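Local coordinates for protein cycloalternan-forming enzyme (Listeria monocytogenes serovar 1/2a, PDB 5F7U) that is a multidomain glycoside hydrolase family 31 member, with a TIM-barrel domain flanked by beta-rich domains and a family 6 carbohydrate-binding module, at residues G799-Y810 with S822-S833; L695-P703 with Q814-Y823. The protein carries 1 engineered substitution. One frame throughout, in Å; residues are numbered along the deposited sequence.

How the interactions relate
Both interactions involve the chain from strand 801-806 to strand 825-830, and their centres lie 11 Å apart. Interaction 1 is the buried one: two antiparallel strands joined by regular backbone bonds, with 1029 Å² covered between the segments. Interaction 2 is partly buried and covers 475 Å²; there the loop joining those strands lies on the helical stretch 695-703 through a tyrosine ring stacked on an asparagine amide, apolar contacts and a few side-chain bonds. They meet directly where N805 N approaches N700 O at 2.7 Å, a probable hydrogen bond. S822 and Y823 belong to both, and the chain K magnesium ion touches both, bound through backbone oxygens and water.

Interaction 1: residues G799-Y810 with S822-S833; sequences GAIIPMNMTDGY and SYDNLTFRVYPS. With MG (magnesium ion), chain K.
Strands 801-806 and 825-830 form an antiparallel pair at one end of a five-stranded mixed sheet, their directions 153° apart and their axes approaching to 4.4 Å. The register runs from I801 opposite V830 to M806 opposite N825. I802 with R829, M804 with T827 and M806 with N825 are the hydrogen-bonded pairs, as seen in I802 N to R829 O at 2.7 Å. On the face bearing P803 and F828, P803 CB lies 3.7 Å from F828 CE2, and I801 CG2 reaches the same ring. On the other face the M804 chain bends at its last torsion, bringing CE to 3.5 Å from both T827 CG2 and R829 CB. R829 NH2 donates to Y831 OH, which lies at the edge of the guanidinium, in its plane, while NE is hydrogen-bonded to OE1 of Q877 on strand 874-879, the neighbour of 825-830 in the sheet. N825 O accepts from M806 N and T827 OG1, which arrive from opposite faces of its plane. At the turn, N825 ND2 donates almost straight (173°) to the anti lone pair of D808 OD1, 2.9 Å away, with amide and carboxylate nearly coplanar. N805 CG stands opposite its own backbone N (chi1 -176°), where OD1 takes D824 N on a lone pair at 2.7 Å. Beside this bond, Y823 O and D824 O bind the chain K magnesium ion. The whole is a regular antiparallel strand pair, with an ST turn at T807 beginning the connection.

Interaction 2: residues L695-P703 with Q814-Y823; sequences LYTRMNLLP and QNVGNDLKSY. With MG (magnesium ion), chain I; MG (magnesium ion), chain K.
The stacking contact pairs Y696 with N815: ring and amide planes are 2° apart, and N815 CB sits over the ring centre, 3.5 Å from the centroid and 4° off the normal, a CH-pi contact. N815 OD1 also accepts G817 N in an Asx turn. Among the hydrogen bonds, N700 ND2 gives one to Q814 O at 3.0 Å, in the carbonyl plane, while Q814 N reaches N700 OD1 only weakly; that oxygen also accepts from G813 N. Water 7 links Y696 O, Q814 O and V816 N. Apolar contacts continue along the loop. M699 CB meets V816 CG2 at 3.9 Å, and bends at chi2 and chi3 bring M699 CE near L820 CD2, and also within 3.6 Å of the carbonyl oxygen G817 O. L702 and L820 cross at about a right angle, their CD2 atoms 3.9 Å apart, and P703 CG reaches Y823 CE1. For metal binding, D819 O binds the chain I magnesium ion at 2.2 Å, and waters 1, 8 and 9 are further ligands; residues 695-703 supply none. The loop thus lies across the junction of helices 687-700 and 702-715, beside strand 801-806, where V816 touches N805 and P703 packs on P803, with F840 of strand 835-842 close by.

Interaction 1: residues G799-Y810 with S822-S833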
# COMPACT_ATOMS: atom_id res chain seq x y z
N GLY A 799 15.81 -12.09 16.18
CA GLY A 799 15.22 -11.42 17.33
C GLY A 799 13.70 -11.38 17.29
O GLY A 799 13.08 -10.98 18.27
N ALA A 800 13.11 -11.84 16.18
CA ALA A 800 11.64 -11.82 16.01
C ALA A 800 10.90 -12.54 17.13
O ALA A 800 11.32 -13.61 17.58
CB ALA A 800 11.23 -12.41 14.67
N ILE A 801 9.81 -11.92 17.58
CA ILE A 801 8.85 -12.51 18.51
C ILE A 801 7.51 -12.41 17.78
O ILE A 801 7.01 -11.31 17.56
CB ILE A 801 8.80 -11.77 19.88
CG1 ILE A 801 10.19 -11.82 20.55
CG2 ILE A 801 7.74 -12.40 20.78
CD1 ILE A 801 10.47 -10.68 21.53
N ILE A 802 6.98 -13.56 17.37
CA ILE A 802 5.80 -13.59 16.48
C ILE A 802 4.63 -14.29 17.18
O ILE A 802 4.68 -15.50 17.36
CB ILE A 802 6.13 -14.29 15.15
CG1 ILE A 802 7.28 -13.55 14.43
CG2 ILE A 802 4.89 -14.40 14.24
CD1 ILE A 802 8.02 -14.42 13.41
N PRO A 803 3.57 -13.54 17.55
CA PRO A 803 2.40 -14.18 18.18
C PRO A 803 1.58 -14.94 17.16
O PRO A 803 1.41 -14.48 16.01
CB PRO A 803 1.59 -13.01 18.72
CG PRO A 803 1.97 -11.85 17.85
CD PRO A 803 3.39 -12.08 17.39
N MET A 804 1.09 -16.10 17.57
CA MET A 804 0.37 -17.00 16.67
C MET A 804 -0.80 -17.66 17.39
O MET A 804 -0.79 -17.81 18.60
CB MET A 804 1.30 -18.07 16.10
CG MET A 804 2.55 -17.55 15.40
SD MET A 804 3.56 -18.91 14.78
CE MET A 804 4.02 -19.78 16.27
N ASN A 805 -1.81 -18.03 16.61
CA ASN A 805 -2.95 -18.78 17.12
C ASN A 805 -2.88 -20.16 16.48
O ASN A 805 -3.14 -20.29 15.29
CB ASN A 805 -4.26 -18.06 16.77
CG ASN A 805 -5.46 -18.75 17.37
OD1 ASN A 805 -5.35 -19.46 18.36
ND2 ASN A 805 -6.64 -18.53 16.78
N MET A 806 -2.51 -21.17 17.28
CA MET A 806 -2.22 -22.53 16.77
C MET A 806 -3.21 -23.56 17.27
O MET A 806 -3.84 -23.37 18.32
CB MET A 806 -0.80 -22.97 17.18
CG MET A 806 0.32 -22.03 16.76
SD MET A 806 0.52 -21.88 14.98
CE MET A 806 2.01 -22.84 14.73
N THR A 807 -3.34 -24.66 16.53
CA THR A 807 -4.11 -25.83 16.99
C THR A 807 -3.20 -26.66 17.91
O THR A 807 -2.02 -26.34 18.08
CB THR A 807 -4.53 -26.74 15.83
OG1 THR A 807 -3.36 -27.36 15.28
CG2 THR A 807 -5.28 -25.96 14.76
N ASP A 808 -3.74 -27.75 18.47
CA ASP A 808 -2.90 -28.70 19.20
C ASP A 808 -1.81 -29.37 18.34
O ASP A 808 -0.94 -30.07 18.88
CB ASP A 808 -3.76 -29.78 19.86
CG ASP A 808 -4.46 -29.30 21.11
OD1 ASP A 808 -4.28 -28.13 21.52
OD2 ASP A 808 -5.20 -30.10 21.71
N GLY A 809 -1.89 -29.20 17.03
CA GLY A 809 -0.86 -29.70 16.12
C GLY A 809 0.39 -28.83 16.09
O GLY A 809 1.48 -29.30 15.77
N TYR A 810 0.23 -27.55 16.42
CA TYR A 810 1.34 -26.60 16.55
C TYR A 810 2.21 -26.40 15.28
O TYR A 810 3.37 -25.99 15.38
CB TYR A 810 2.21 -26.98 17.78
CG TYR A 810 1.62 -26.55 19.10
CD1 TYR A 810 1.67 -25.21 19.50
CD2 TYR A 810 1.02 -27.47 19.96
CE1 TYR A 810 1.14 -24.80 20.72
CE2 TYR A 810 0.49 -27.07 21.19
CZ TYR A 810 0.56 -25.74 21.56
OH TYR A 810 0.04 -25.34 22.77
N SER A 822 -11.77 -15.74 20.79
CA SER A 822 -10.83 -16.54 21.60
C SER A 822 -9.68 -17.07 20.76
O SER A 822 -9.78 -17.13 19.53
CB SER A 822 -11.56 -17.73 22.25
OG SER A 822 -12.02 -18.64 21.26
N TYR A 823 -8.59 -17.45 21.42
CA TYR A 823 -7.52 -18.18 20.76
C TYR A 823 -7.72 -19.66 21.01
O TYR A 823 -8.36 -20.06 22.00
CB TYR A 823 -6.14 -17.79 21.32
CG TYR A 823 -5.86 -16.30 21.32
CD1 TYR A 823 -5.69 -15.59 20.12
CD2 TYR A 823 -5.76 -15.59 22.52
CE1 TYR A 823 -5.43 -14.22 20.12
CE2 TYR A 823 -5.50 -14.22 22.53
CZ TYR A 823 -5.34 -13.54 21.33
OH TYR A 823 -5.11 -12.18 21.32
N ASP A 824 -7.13 -20.48 20.15
CA ASP A 824 -7.01 -21.90 20.41
C ASP A 824 -5.80 -22.04 21.36
O ASP A 824 -5.97 -21.95 22.59
CB ASP A 824 -6.90 -22.68 19.09
CG ASP A 824 -6.97 -24.19 19.27
OD1 ASP A 824 -6.86 -24.69 20.41
OD2 ASP A 824 -7.11 -24.90 18.25
N ASN A 825 -4.59 -22.18 20.79
CA ASN A 825 -3.34 -22.12 21.56
C ASN A 825 -2.56 -20.86 21.22
O ASN A 825 -1.94 -20.77 20.14
CB ASN A 825 -2.46 -23.35 21.31
CG ASN A 825 -3.13 -24.65 21.72
OD1 ASN A 825 -3.79 -24.72 22.75
ND2 ASN A 825 -2.94 -25.68 20.92
N LEU A 826 -2.60 -19.88 22.11
CA LEU A 826 -1.82 -18.64 21.88
C LEU A 826 -0.35 -19.00 22.03
O LEU A 826 0.06 -19.56 23.06
CB LEU A 826 -2.23 -17.54 22.84
CG LEU A 826 -1.48 -16.22 22.83
CD1 LEU A 826 -1.67 -15.49 21.51
CD2 LEU A 826 -2.02 -15.39 23.99
N THR A 827 0.43 -18.66 21.00
CA THR A 827 1.79 -19.16 20.81
C THR A 827 2.69 -17.99 20.42
O THR A 827 2.23 -17.09 19.73
CB THR A 827 1.82 -20.26 19.74
OG1 THR A 827 0.96 -21.34 20.14
CG2 THR A 827 3.24 -20.84 19.53
N PHE A 828 3.94 -17.99 20.89
CA PHE A 828 4.90 -16.98 20.45
C PHE A 828 6.11 -17.68 19.88
O PHE A 828 6.82 -18.38 20.62
CB PHE A 828 5.31 -16.03 21.58
CG PHE A 828 4.18 -15.21 22.12
CD1 PHE A 828 3.34 -15.72 23.11
CD2 PHE A 828 3.94 -13.91 21.63
CE1 PHE A 828 2.27 -14.98 23.59
CE2 PHE A 828 2.89 -13.16 22.14
CZ PHE A 828 2.04 -13.70 23.10
N ARG A 829 6.33 -17.49 18.58
CA ARG A 829 7.50 -18.01 17.89
C ARG A 829 8.64 -17.01 18.09
O ARG A 829 8.47 -15.82 17.83
CB ARG A 829 7.17 -18.19 16.40
CG ARG A 829 8.29 -18.70 15.51
CD ARG A 829 8.67 -20.16 15.76
NE ARG A 829 7.66 -21.13 15.33
CZ ARG A 829 7.50 -21.56 14.08
NH1 ARG A 829 6.58 -22.49 13.83
NH2 ARG A 829 8.25 -21.07 13.09
N VAL A 830 9.80 -17.51 18.54
CA VAL A 830 10.91 -16.67 18.97
C VAL A 830 12.19 -17.13 18.28
O VAL A 830 12.52 -18.32 18.33
CB VAL A 830 11.11 -16.74 20.52
CG1 VAL A 830 12.33 -15.93 20.96
CG2 VAL A 830 9.85 -16.20 21.23
N TYR A 831 12.88 -16.18 17.65
CA TYR A 831 14.19 -16.41 17.05
C TYR A 831 15.20 -15.61 17.86
O TYR A 831 15.46 -14.44 17.54
CB TYR A 831 14.18 -16.03 15.54
CG TYR A 831 13.21 -16.89 14.77
CD1 TYR A 831 13.60 -18.15 14.29
CD2 TYR A 831 11.90 -16.48 14.57
CE1 TYR A 831 12.70 -18.96 13.61
CE2 TYR A 831 10.99 -17.28 13.88
CZ TYR A 831 11.41 -18.53 13.41
OH TYR A 831 10.53 -19.34 12.74
N PRO A 832 15.77 -16.23 18.93
CA PRO A 832 16.59 -15.44 19.86
C PRO A 832 17.82 -14.83 19.19
O PRO A 832 18.54 -15.52 18.45
CB PRO A 832 17.03 -16.46 20.92
CG PRO A 832 16.11 -17.62 20.78
CD PRO A 832 15.71 -17.65 19.32
N SER A 833 18.03 -13.55 19.46
CA SER A 833 19.19 -12.80 18.98
C SER A 833 19.35 -11.58 19.85
O SER A 833 18.60 -10.62 19.71
CB SER A 833 19.03 -12.37 17.53
OG SER A 833 20.22 -11.69 17.13
MG MG K . -7.66 -21.16 23.76
O HOH W 1 -9.17 -19.47 17.50
O HOH W 2 -6.51 -27.82 18.70
O HOH W 3 -6.08 -26.50 23.22
O HOH W 4 -6.54 -19.64 24.72
O HOH W 5 -6.82 -22.42 25.86
O HOH W 6 -9.64 -20.11 24.73

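Interaction 2: residues L695-P703 with Q814-Y823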
# COMPACT_ATOMS: atom_id res chain seq x y z
N LEU A 695 -4.47 -19.91 3.65
CA LEU A 695 -5.49 -19.29 4.49
C LEU A 695 -5.30 -19.67 5.97
O LEU A 695 -5.41 -18.80 6.85
CB LEU A 695 -6.90 -19.64 4.02
CG LEU A 695 -8.04 -19.09 4.91
CD1 LEU A 695 -7.97 -17.57 5.09
CD2 LEU A 695 -9.40 -19.52 4.37
N TYR A 696 -5.05 -20.95 6.25
CA TYR A 696 -4.86 -21.37 7.65
C TYR A 696 -3.61 -20.73 8.24
O TYR A 696 -3.62 -20.30 9.39
CB TYR A 696 -4.81 -22.89 7.82
CG TYR A 696 -6.01 -23.66 7.28
CD1 TYR A 696 -7.25 -23.05 7.06
CD2 TYR A 696 -5.89 -25.04 7.04
CE1 TYR A 696 -8.34 -23.77 6.56
CE2 TYR A 696 -6.96 -25.77 6.54
CZ TYR A 696 -8.18 -25.13 6.30
OH TYR A 696 -9.22 -25.88 5.81
N THR A 697 -2.54 -20.65 7.44
CA THR A 697 -1.34 -19.94 7.89
C THR A 697 -1.65 -18.49 8.28
O THR A 697 -1.19 -18.01 9.34
CB THR A 697 -0.17 -20.03 6.86
OG1 THR A 697 0.18 -21.40 6.70
CG2 THR A 697 1.06 -19.29 7.37
N ARG A 698 -2.43 -17.81 7.44
CA ARG A 698 -2.81 -16.43 7.73
C ARG A 698 -3.60 -16.37 9.05
O ARG A 698 -3.35 -15.49 9.88
CB ARG A 698 -3.62 -15.80 6.57
CG ARG A 698 -3.97 -14.34 6.82
CD ARG A 698 -4.97 -13.83 5.78
NE ARG A 698 -5.29 -12.42 5.96
CZ ARG A 698 -4.49 -11.41 5.60
NH1 ARG A 698 -3.30 -11.62 5.05
NH2 ARG A 698 -4.90 -10.16 5.81
N MET A 699 -4.51 -17.32 9.26
CA MET A 699 -5.23 -17.36 10.51
C MET A 699 -4.32 -17.68 11.70
O MET A 699 -4.50 -17.11 12.78
CB MET A 699 -6.47 -18.26 10.43
CG MET A 699 -7.49 -17.78 9.39
SD MET A 699 -8.01 -16.05 9.49
CE MET A 699 -9.16 -16.13 10.86
N ASN A 700 -3.31 -18.53 11.48
CA ASN A 700 -2.31 -18.81 12.54
C ASN A 700 -1.52 -17.53 12.89
O ASN A 700 -1.16 -17.30 14.04
CB ASN A 700 -1.29 -19.88 12.12
CG ASN A 700 -1.90 -21.25 11.86
OD1 ASN A 700 -1.49 -21.93 10.91
ND2 ASN A 700 -2.85 -21.69 12.70
N LEU A 701 -1.25 -16.72 11.87
CA LEU A 701 -0.50 -15.47 12.05
C LEU A 701 -1.37 -14.26 12.36
O LEU A 701 -0.86 -13.14 12.53
CB LEU A 701 0.40 -15.21 10.83
CG LEU A 701 1.55 -16.21 10.61
CD1 LEU A 701 2.20 -15.92 9.27
CD2 LEU A 701 2.61 -16.09 11.70
N LEU A 702 -2.68 -14.46 12.45
CA LEU A 702 -3.57 -13.31 12.69
C LEU A 702 -3.22 -12.46 13.92
O LEU A 702 -3.35 -11.24 13.85
CB LEU A 702 -5.06 -13.71 12.64
CG LEU A 702 -6.10 -12.57 12.62
CD1 LEU A 702 -5.92 -11.62 11.45
CD2 LEU A 702 -7.50 -13.18 12.60
N PRO A 703 -2.74 -13.08 15.04
CA PRO A 703 -2.36 -12.17 16.16
C PRO A 703 -1.20 -11.22 15.81
O PRO A 703 -1.22 -10.06 16.24
CB PRO A 703 -1.98 -13.15 17.28
CG PRO A 703 -2.84 -14.34 17.00
CD PRO A 703 -2.75 -14.48 15.49
N GLN A 814 -2.44 -25.05 9.92
CA GLN A 814 -3.48 -25.87 10.53
C GLN A 814 -4.64 -24.99 10.98
O GLN A 814 -4.42 -23.96 11.63
CB GLN A 814 -2.90 -26.70 11.69
CG GLN A 814 -1.78 -27.61 11.22
CD GLN A 814 -1.16 -28.42 12.32
OE1 GLN A 814 -0.92 -27.92 13.43
NE2 GLN A 814 -0.88 -29.68 12.02
N ASN A 815 -5.85 -25.40 10.62
CA ASN A 815 -7.06 -24.58 10.71
C ASN A 815 -7.49 -24.29 12.15
O ASN A 815 -7.88 -25.20 12.89
CB ASN A 815 -8.19 -25.29 9.96
CG ASN A 815 -9.44 -24.44 9.78
OD1 ASN A 815 -9.45 -23.25 10.08
ND2 ASN A 815 -10.49 -25.05 9.28
N VAL A 816 -7.43 -23.01 12.54
CA VAL A 816 -7.95 -22.56 13.85
C VAL A 816 -9.35 -21.93 13.78
O VAL A 816 -9.89 -21.46 14.78
CB VAL A 816 -6.97 -21.58 14.56
CG1 VAL A 816 -5.72 -22.31 14.99
CG2 VAL A 816 -6.64 -20.36 13.69
N GLY A 817 -9.92 -21.91 12.58
CA GLY A 817 -11.29 -21.42 12.40
C GLY A 817 -11.31 -19.90 12.38
O GLY A 817 -10.26 -19.27 12.30
N ASN A 818 -12.50 -19.33 12.46
CA ASN A 818 -12.65 -17.88 12.36
C ASN A 818 -13.35 -17.25 13.57
O ASN A 818 -13.89 -16.16 13.46
CB ASN A 818 -13.35 -17.47 11.04
CG ASN A 818 -14.79 -17.96 10.94
OD1 ASN A 818 -15.32 -18.60 11.86
ND2 ASN A 818 -15.43 -17.66 9.82
N ASP A 819 -13.34 -17.94 14.73
CA ASP A 819 -13.98 -17.35 15.91
C ASP A 819 -12.97 -16.41 16.52
O ASP A 819 -12.02 -16.85 17.16
CB ASP A 819 -14.48 -18.40 16.93
CG ASP A 819 -14.95 -17.78 18.27
OD1 ASP A 819 -15.25 -16.56 18.34
OD2 ASP A 819 -15.03 -18.54 19.27
N LEU A 820 -13.20 -15.12 16.33
CA LEU A 820 -12.27 -14.07 16.73
C LEU A 820 -12.41 -13.64 18.20
O LEU A 820 -11.74 -12.69 18.62
CB LEU A 820 -12.40 -12.87 15.79
CG LEU A 820 -12.40 -13.18 14.29
CD1 LEU A 820 -12.63 -11.89 13.52
CD2 LEU A 820 -11.13 -13.86 13.82
N LYS A 821 -13.25 -14.35 18.96
CA LYS A 821 -13.49 -14.05 20.38
C LYS A 821 -12.53 -14.79 21.32
O LYS A 821 -12.53 -14.52 22.53
CB LYS A 821 -14.94 -14.36 20.78
CG LYS A 821 -15.99 -13.42 20.19
CD LYS A 821 -17.28 -13.49 21.01
CE LYS A 821 -18.40 -12.63 20.42
NZ LYS A 821 -18.04 -11.18 20.30
N SER A 822 -11.77 -15.74 20.79
CA SER A 822 -10.83 -16.54 21.60
C SER A 822 -9.68 -17.07 20.76
O SER A 822 -9.78 -17.13 19.53
CB SER A 822 -11.56 -17.73 22.25
OG SER A 822 -12.02 -18.64 21.26
N TYR A 823 -8.59 -17.45 21.42
CA TYR A 823 -7.52 -18.18 20.76
C TYR A 823 -7.72 -19.66 21.01
O TYR A 823 -8.36 -20.06 22.00
CB TYR A 823 -6.14 -17.79 21.32
CG TYR A 823 -5.86 -16.30 21.32
CD1 TYR A 823 -5.69 -15.59 20.12
CD2 TYR A 823 -5.76 -15.59 22.52
CE1 TYR A 823 -5.43 -14.22 20.12
CE2 TYR A 823 -5.50 -14.22 22.53
CZ TYR A 823 -5.34 -13.54 21.33
OH TYR A 823 -5.11 -12.18 21.32
MG MG I . -9.95 -17.50 16.94
MG MG K . -7.66 -21.16 23.76
O HOH W 7 -5.63 -21.54 10.87
O HOH W 1 -9.17 -19.47 17.50
O HOH W 8 -9.43 -17.41 14.55
O HOH W 9 -8.95 -15.26 17.38
O HOH W 4 -6.54 -19.64 24.72
O HOH W 5 -6.82 -22.42 25.86